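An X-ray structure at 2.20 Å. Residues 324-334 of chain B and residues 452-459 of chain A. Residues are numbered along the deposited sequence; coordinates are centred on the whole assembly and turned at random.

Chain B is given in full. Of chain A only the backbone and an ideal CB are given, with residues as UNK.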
ATOM      1  N   ALA B 324     -26.468  -8.122  25.462  1.00 66.53           N
ATOM      2  CA  ALA B 324     -27.474  -7.633  24.529  1.00 61.79           C
ATOM      3  C   ALA B 324     -27.106  -8.039  23.102  1.00 61.73           C
ATOM      4  O   ALA B 324     -26.037  -7.640  22.614  1.00 57.37           O
ATOM      5  CB  ALA B 324     -27.591  -6.115  24.630  1.00 61.16           C
ATOM      6  N   PRO B 325     -27.950  -8.833  22.404  1.00 62.96           N
ATOM      7  CA  PRO B 325     -27.559  -9.363  21.085  1.00 61.35           C
ATOM      8  C   PRO B 325     -27.787  -8.357  19.964  1.00 62.38           C
ATOM      9  O   PRO B 325     -28.604  -8.559  19.059  1.00 63.73           O
ATOM     10  CB  PRO B 325     -28.452 -10.605  20.954  1.00 63.33           C
ATOM     11  CG  PRO B 325     -29.707 -10.222  21.665  1.00 61.70           C
ATOM     12  CD  PRO B 325     -29.292  -9.303  22.806  1.00 61.47           C
ATOM     13  N   LEU B 326     -27.048  -7.253  20.009  1.00 59.36           N
ATOM     14  CA  LEU B 326     -27.230  -6.217  19.010  1.00 60.10           C
ATOM     15  C   LEU B 326     -25.881  -5.627  18.621  1.00 61.48           C
ATOM     16  O   LEU B 326     -24.861  -5.825  19.298  1.00 58.44           O
ATOM     17  CB  LEU B 326     -28.198  -5.137  19.508  1.00 58.70           C
ATOM     18  CG  LEU B 326     -28.027  -4.571  20.915  1.00 63.69           C
ATOM     19  CD1 LEU B 326     -26.849  -3.604  20.995  1.00 65.12           C
ATOM     20  CD2 LEU B 326     -29.297  -3.879  21.347  1.00 64.45           C
ATOM     21  N   HIS B 327     -25.897  -4.903  17.508  1.00 56.05           N
ATOM     22  CA  HIS B 327     -24.712  -4.227  17.001  1.00 58.56           C
ATOM     23  C   HIS B 327     -24.170  -3.270  18.062  1.00 59.83           C
ATOM     24  O   HIS B 327     -24.950  -2.517  18.660  1.00 63.05           O
ATOM     25  CB  HIS B 327     -25.079  -3.471  15.726  1.00 54.38           C
ATOM     26  CG  HIS B 327     -23.927  -2.798  15.043  1.00 57.20           C
ATOM     27  ND1 HIS B 327     -23.733  -1.430  15.083  1.00 60.19           N
ATOM     28  CD2 HIS B 327     -22.942  -3.294  14.257  1.00 54.56           C
ATOM     29  CE1 HIS B 327     -22.661  -1.117  14.375  1.00 58.68           C
ATOM     30  NE2 HIS B 327     -22.162  -2.231  13.865  1.00 59.65           N
ATOM     31  N   PRO B 328     -22.846  -3.251  18.322  1.00 58.96           N
ATOM     32  CA  PRO B 328     -21.754  -3.983  17.673  1.00 56.80           C
ATOM     33  C   PRO B 328     -21.268  -5.208  18.461  1.00 56.34           C
ATOM     34  O   PRO B 328     -20.214  -5.775  18.154  1.00 54.83           O
ATOM     35  CB  PRO B 328     -20.652  -2.933  17.599  1.00 54.75           C
ATOM     36  CG  PRO B 328     -20.912  -2.042  18.821  1.00 54.80           C
ATOM     37  CD  PRO B 328     -22.315  -2.316  19.327  1.00 55.99           C
ATOM     38  N   TYR B 329     -22.042  -5.624  19.462  1.00 58.02           N
ATOM     39  CA  TYR B 329     -21.649  -6.790  20.244  1.00 54.71           C
ATOM     40  C   TYR B 329     -21.713  -8.068  19.425  1.00 58.23           C
ATOM     41  O   TYR B 329     -21.076  -9.060  19.801  1.00 55.84           O
ATOM     42  CB  TYR B 329     -22.517  -6.897  21.500  1.00 50.94           C
ATOM     43  CG  TYR B 329     -22.545  -5.592  22.255  1.00 54.97           C
ATOM     44  CD1 TYR B 329     -21.494  -5.229  23.096  1.00 54.11           C
ATOM     45  CD2 TYR B 329     -23.596  -4.698  22.099  1.00 56.50           C
ATOM     46  CE1 TYR B 329     -21.499  -4.005  23.775  1.00 56.05           C
ATOM     47  CE2 TYR B 329     -23.613  -3.485  22.776  1.00 57.93           C
ATOM     48  CZ  TYR B 329     -22.563  -3.142  23.608  1.00 57.03           C
ATOM     49  OH  TYR B 329     -22.586  -1.931  24.267  1.00 59.12           O
ATOM     50  N   ILE B 330     -22.431  -8.059  18.301  1.00 54.74           N
ATOM     51  CA  ILE B 330     -22.563  -9.285  17.527  1.00 54.71           C
ATOM     52  C   ILE B 330     -21.291  -9.568  16.735  1.00 53.82           C
ATOM     53  O   ILE B 330     -20.836 -10.712  16.663  1.00 55.60           O
ATOM     54  CB  ILE B 330     -23.795  -9.210  16.606  1.00 54.20           C
ATOM     55  CG1 ILE B 330     -25.092  -9.210  17.422  1.00 53.84           C
ATOM     56  CG2 ILE B 330     -23.778 -10.356  15.591  1.00 53.29           C
ATOM     57  CD1 ILE B 330     -26.321  -8.797  16.590  1.00 56.35           C
ATOM     58  N   LYS B 331     -20.710  -8.547  16.109  1.00 51.67           N
ATOM     59  CA  LYS B 331     -19.521  -8.759  15.290  1.00 52.61           C
ATOM     60  C   LYS B 331     -18.225  -8.750  16.108  1.00 51.97           C
ATOM     61  O   LYS B 331     -17.230  -9.344  15.677  1.00 52.09           O
ATOM     62  CB  LYS B 331     -19.432  -7.687  14.204  1.00 49.15           C
ATOM     63  CG  LYS B 331     -19.112  -6.310  14.767  1.00 49.45           C
ATOM     64  CD  LYS B 331     -18.899  -5.264  13.658  1.00 52.92           C
ATOM     65  CE  LYS B 331     -18.203  -4.038  14.202  1.00 53.21           C
ATOM     66  NZ  LYS B 331     -17.635  -3.189  13.122  1.00 58.99           N
ATOM     67  N   ASN B 332     -18.182  -8.047  17.235  1.00 46.86           N
ATOM     68  CA  ASN B 332     -17.019  -8.073  18.139  1.00 52.66           C
ATOM     69  C   ASN B 332     -17.491  -8.575  19.499  1.00 50.47           C
ATOM     70  O   ASN B 332     -17.628  -7.791  20.445  1.00 49.37           O
ATOM     71  CB  ASN B 332     -16.356  -6.700  18.286  1.00 48.95           C
ATOM     72  CG  ASN B 332     -15.664  -6.230  17.022  1.00 54.53           C
ATOM     73  OD1 ASN B 332     -15.588  -6.953  16.022  1.00 54.87           O
ATOM     74  ND2 ASN B 332     -15.121  -5.020  17.073  1.00 52.43           N
ATOM     75  N   ASN B 333     -17.742  -9.877  19.605  1.00 49.92           N
ATOM     76  CA  ASN B 333     -18.398 -10.353  20.821  1.00 49.83           C
ATOM     77  C   ASN B 333     -17.501 -10.289  22.058  1.00 49.93           C
ATOM     78  O   ASN B 333     -18.026 -10.378  23.172  1.00 50.95           O
ATOM     79  CB  ASN B 333     -18.937 -11.764  20.608  1.00 52.07           C
ATOM     80  CG  ASN B 333     -19.993 -12.155  21.640  1.00 52.82           C
ATOM     81  OD1 ASN B 333     -19.934 -13.242  22.204  1.00 56.25           O
ATOM     82  ND2 ASN B 333     -20.957 -11.272  21.886  1.00 52.70           N
ATOM     83  N   PHE B 334     -16.189 -10.076  21.914  1.00 45.89           N
ATOM     84  CA  PHE B 334     -15.379  -9.866  23.111  1.00 50.00           C
ATOM     85  C   PHE B 334     -15.906  -8.679  23.899  1.00 52.71           C
ATOM     86  O   PHE B 334     -15.717  -8.604  25.119  1.00 48.33           O
ATOM     87  CB  PHE B 334     -13.899  -9.670  22.749  1.00 49.92           C
ATOM     88  CG  PHE B 334     -13.554  -8.274  22.275  1.00 48.30           C
ATOM     89  CD1 PHE B 334     -13.550  -7.967  20.922  1.00 50.90           C
ATOM     90  CD2 PHE B 334     -13.224  -7.274  23.176  1.00 49.45           C
ATOM     91  CE1 PHE B 334     -13.219  -6.651  20.474  1.00 50.43           C
ATOM     92  CE2 PHE B 334     -12.900  -5.972  22.736  1.00 51.81           C
ATOM     93  CZ  PHE B 334     -12.908  -5.669  21.375  1.00 46.45           C
TER
ATOM     94  N   UNK A 452     -16.480 -15.118  12.713  1.00 47.81           N
ATOM     95  CA  UNK A 452     -17.869 -15.499  12.939  1.00 48.75           C
ATOM     96  C   UNK A 452     -18.446 -14.662  14.062  1.00 50.43           C
ATOM     97  O   UNK A 452     -17.852 -14.580  15.142  1.00 56.87           O
ATOM     98  CB  UNK A 452     -17.986 -16.990  13.263  1.00 48.75           C
ATOM     99  N   UNK A 453     -19.603 -14.053  13.826  1.00 49.59           N
ATOM    100  CA  UNK A 453     -20.225 -13.229  14.837  1.00 51.05           C
ATOM    101  C   UNK A 453     -21.042 -14.046  15.823  1.00 54.28           C
ATOM    102  O   UNK A 453     -21.126 -15.273  15.761  1.00 50.04           O
ATOM    103  CB  UNK A 453     -21.111 -12.172  14.175  1.00 51.05           C
ATOM    104  N   UNK A 454     -21.652 -13.324  16.764  1.00 55.10           N
ATOM    105  CA  UNK A 454     -22.418 -13.968  17.825  1.00 53.11           C
ATOM    106  C   UNK A 454     -23.568 -14.806  17.271  1.00 57.01           C
ATOM    107  O   UNK A 454     -23.802 -15.930  17.732  1.00 57.67           O
ATOM    108  CB  UNK A 454     -22.962 -12.914  18.792  1.00 53.11           C
ATOM    109  N   UNK A 455     -24.312 -14.274  16.293  1.00 53.59           N
ATOM    110  CA  UNK A 455     -25.443 -15.023  15.750  1.00 51.59           C
ATOM    111  C   UNK A 455     -24.966 -16.296  15.075  1.00 54.51           C
ATOM    112  O   UNK A 455     -25.554 -17.376  15.265  1.00 56.19           O
ATOM    113  CB  UNK A 455     -26.234 -14.165  14.760  1.00 51.59           C
ATOM    114  N   UNK A 456     -23.868 -16.203  14.327  1.00 50.79           N
ATOM    115  CA  UNK A 456     -23.319 -17.394  13.693  1.00 51.51           C
ATOM    116  C   UNK A 456     -22.928 -18.438  14.722  1.00 53.89           C
ATOM    117  O   UNK A 456     -23.171 -19.635  14.517  1.00 53.48           O
ATOM    118  CB  UNK A 456     -22.108 -17.029  12.832  1.00 51.51           C
ATOM    119  N   UNK A 457     -22.341 -18.005  15.847  1.00 50.51           N
ATOM    120  CA  UNK A 457     -21.925 -18.956  16.881  1.00 52.42           C
ATOM    121  C   UNK A 457     -23.140 -19.664  17.473  1.00 53.72           C
ATOM    122  O   UNK A 457     -23.173 -20.895  17.575  1.00 54.56           O
ATOM    123  CB  UNK A 457     -21.138 -18.244  17.983  1.00 52.42           C
ATOM    124  N   UNK A 458     -24.160 -18.890  17.859  1.00 55.66           N
ATOM    125  CA  UNK A 458     -25.385 -19.458  18.414  1.00 56.15           C
ATOM    126  C   UNK A 458     -25.987 -20.506  17.484  1.00 58.05           C
ATOM    127  O   UNK A 458     -26.387 -21.589  17.923  1.00 61.73           O
ATOM    128  CB  UNK A 458     -26.406 -18.351  18.684  1.00 56.15           C
ATOM    129  N   UNK A 459     -26.065 -20.194  16.189  1.00 58.57           N
ATOM    130  CA  UNK A 459     -26.639 -21.137  15.241  1.00 58.35           C
ATOM    131  C   UNK A 459     -25.747 -22.356  15.086  1.00 59.17           C
ATOM    132  O   UNK A 459     -26.240 -23.489  15.078  1.00 59.91           O
ATOM    133  CB  UNK A 459     -26.860 -20.467  13.884  1.00 58.35           C
TER

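Position 452 lies ahead of the helix with extended backbone angles (phi/psi -129/129). Its CA-to-CB bond points away from chain B, and nothing of that chain lies within 5.5 Å of the ideal CB, so many side chains would do. The deposited residue is T452(A), with chi1 in the p well.

Position 453 is the most constrained. CA-to-CB would point toward chain B, and the ideal CB falls 2.9 Å from O of I330(B), a clash, and 3.9 Å from CA of K331(B). The backbone angles, -84/-179, are not restrictive in themselves, so the evidence for a residue without CB is the closeness of the carbonyl. Glycine fits, and the deposited residue is G453(A). Its CA comes to 3.2 Å from O of I330(B). It occupies the N-cap position, and its N donates to the side chain at 456.

Position 454 opens the helix and makes the main contact. Its backbone N donates to O of I330(B) at 2.7 Å and 159°, a bond that proline could not make. The CB points toward chain B, 3.7 Å from O of I330(B) and 4.0 Å from ND2 of N333(B). That ND2 is already engaged, donating to O of Y329(B) at 3.0 Å. Beyond CB lie the ring of P325(B) and the side chain of I330(B), so a medium-sized apolar side chain such as leucine, isoleucine or methionine would suit. L454(A) is deposited, with chi1 t and chi2 p. Its CD2 reaches 4.3 Å from CB of P325(B), its CD1 lies 3.8 Å from OD1 of N333(B), and its CB packs 4.2 Å from CG2 of I330(B).

Position 455 points sideways, its CB 4.6 Å from CG2 of I330(B). An apolar side chain could extend the contact, while a short polar one could serve the helix's first turn, where backbone NH groups lack helical partners. The residue is D455(A). With chi1 at 44°, its OD1 accepts from N of the residue at 456 (2.7 Å, 132°) and also touches CG2 of I330(B) at 3.6 Å.

At 456 CA-to-CB points sideways and chain B is beyond 5.5 Å of CB. Many side chains would be tolerated; an acceptor such as glutamate, glutamine or aspartate could turn back to the NH at the helix start. In the deposited residue, N of G453(A) donates to OE2 of E456(A) at 2.9 Å and 174°.

The CB at 457 points toward chain B but finds none of its atoms within 5.5 Å; many side chains would fit. The nearest side-chain approach is 5.4 Å, from CD1 of I457(A) to OD1 of N333(B).

Position 458 also points toward chain B across open space, so contact requires a long side chain; lysine, arginine, glutamine or methionine are plausible. K458(A) is almost fully extended beyond chi1 (m, then t, t, t), bringing NZ to 3.7 Å from CB of P325(B).

Position 459 is out of reach, and many side chains would do; the residue is E459(A).

Chain A, residues 452-459: TGLDEIKE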
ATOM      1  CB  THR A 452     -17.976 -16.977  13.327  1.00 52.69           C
ATOM      2  OG1 THR A 452     -17.195 -17.186  14.504  1.00 55.53           O
ATOM      3  CG2 THR A 452     -17.485 -17.904  12.211  1.00 52.02           C
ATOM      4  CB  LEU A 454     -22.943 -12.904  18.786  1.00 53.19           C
ATOM      5  CG  LEU A 454     -23.902 -13.468  19.822  1.00 55.41           C
ATOM      6  CD1 LEU A 454     -23.147 -14.462  20.679  1.00 54.32           C
ATOM      7  CD2 LEU A 454     -24.492 -12.349  20.659  1.00 53.92           C
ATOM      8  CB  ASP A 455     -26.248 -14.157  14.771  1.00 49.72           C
ATOM      9  CG  ASP A 455     -25.360 -13.353  13.805  1.00 57.32           C
ATOM     10  OD1 ASP A 455     -24.120 -13.520  13.852  1.00 58.38           O
ATOM     11  OD2 ASP A 455     -25.898 -12.548  12.998  1.00 63.24           O
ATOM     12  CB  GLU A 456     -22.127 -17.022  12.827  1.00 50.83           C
ATOM     13  CG  GLU A 456     -22.472 -15.980  11.783  1.00 54.52           C
ATOM     14  CD  GLU A 456     -21.272 -15.585  10.961  1.00 54.50           C
ATOM     15  OE1 GLU A 456     -20.871 -16.398  10.086  1.00 53.09           O
ATOM     16  OE2 GLU A 456     -20.729 -14.476  11.213  1.00 53.01           O
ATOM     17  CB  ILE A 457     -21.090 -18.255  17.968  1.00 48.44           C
ATOM     18  CG1 ILE A 457     -19.753 -17.809  17.382  1.00 50.16           C
ATOM     19  CG2 ILE A 457     -20.835 -19.203  19.137  1.00 52.09           C
ATOM     20  CD1 ILE A 457     -19.185 -16.554  18.030  1.00 52.63           C
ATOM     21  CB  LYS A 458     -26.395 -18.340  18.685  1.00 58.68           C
ATOM     22  CG  LYS A 458     -26.049 -17.475  19.907  1.00 58.24           C
ATOM     23  CD  LYS A 458     -27.083 -16.365  20.109  1.00 64.97           C
ATOM     24  CE  LYS A 458     -26.664 -15.404  21.225  1.00 68.29           C
ATOM     25  NZ  LYS A 458     -27.511 -14.175  21.257  1.00 66.67           N
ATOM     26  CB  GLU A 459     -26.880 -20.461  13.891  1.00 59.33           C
ATOM     27  CG  GLU A 459     -27.541 -21.356  12.842  1.00 66.19           C
ATOM     28  CD  GLU A 459     -29.060 -21.439  12.975  1.00 68.98           C
ATOM     29  OE1 GLU A 459     -29.690 -22.122  12.131  1.00 68.65           O
ATOM     30  OE2 GLU A 459     -29.618 -20.834  13.919  1.00 71.57           O
TER
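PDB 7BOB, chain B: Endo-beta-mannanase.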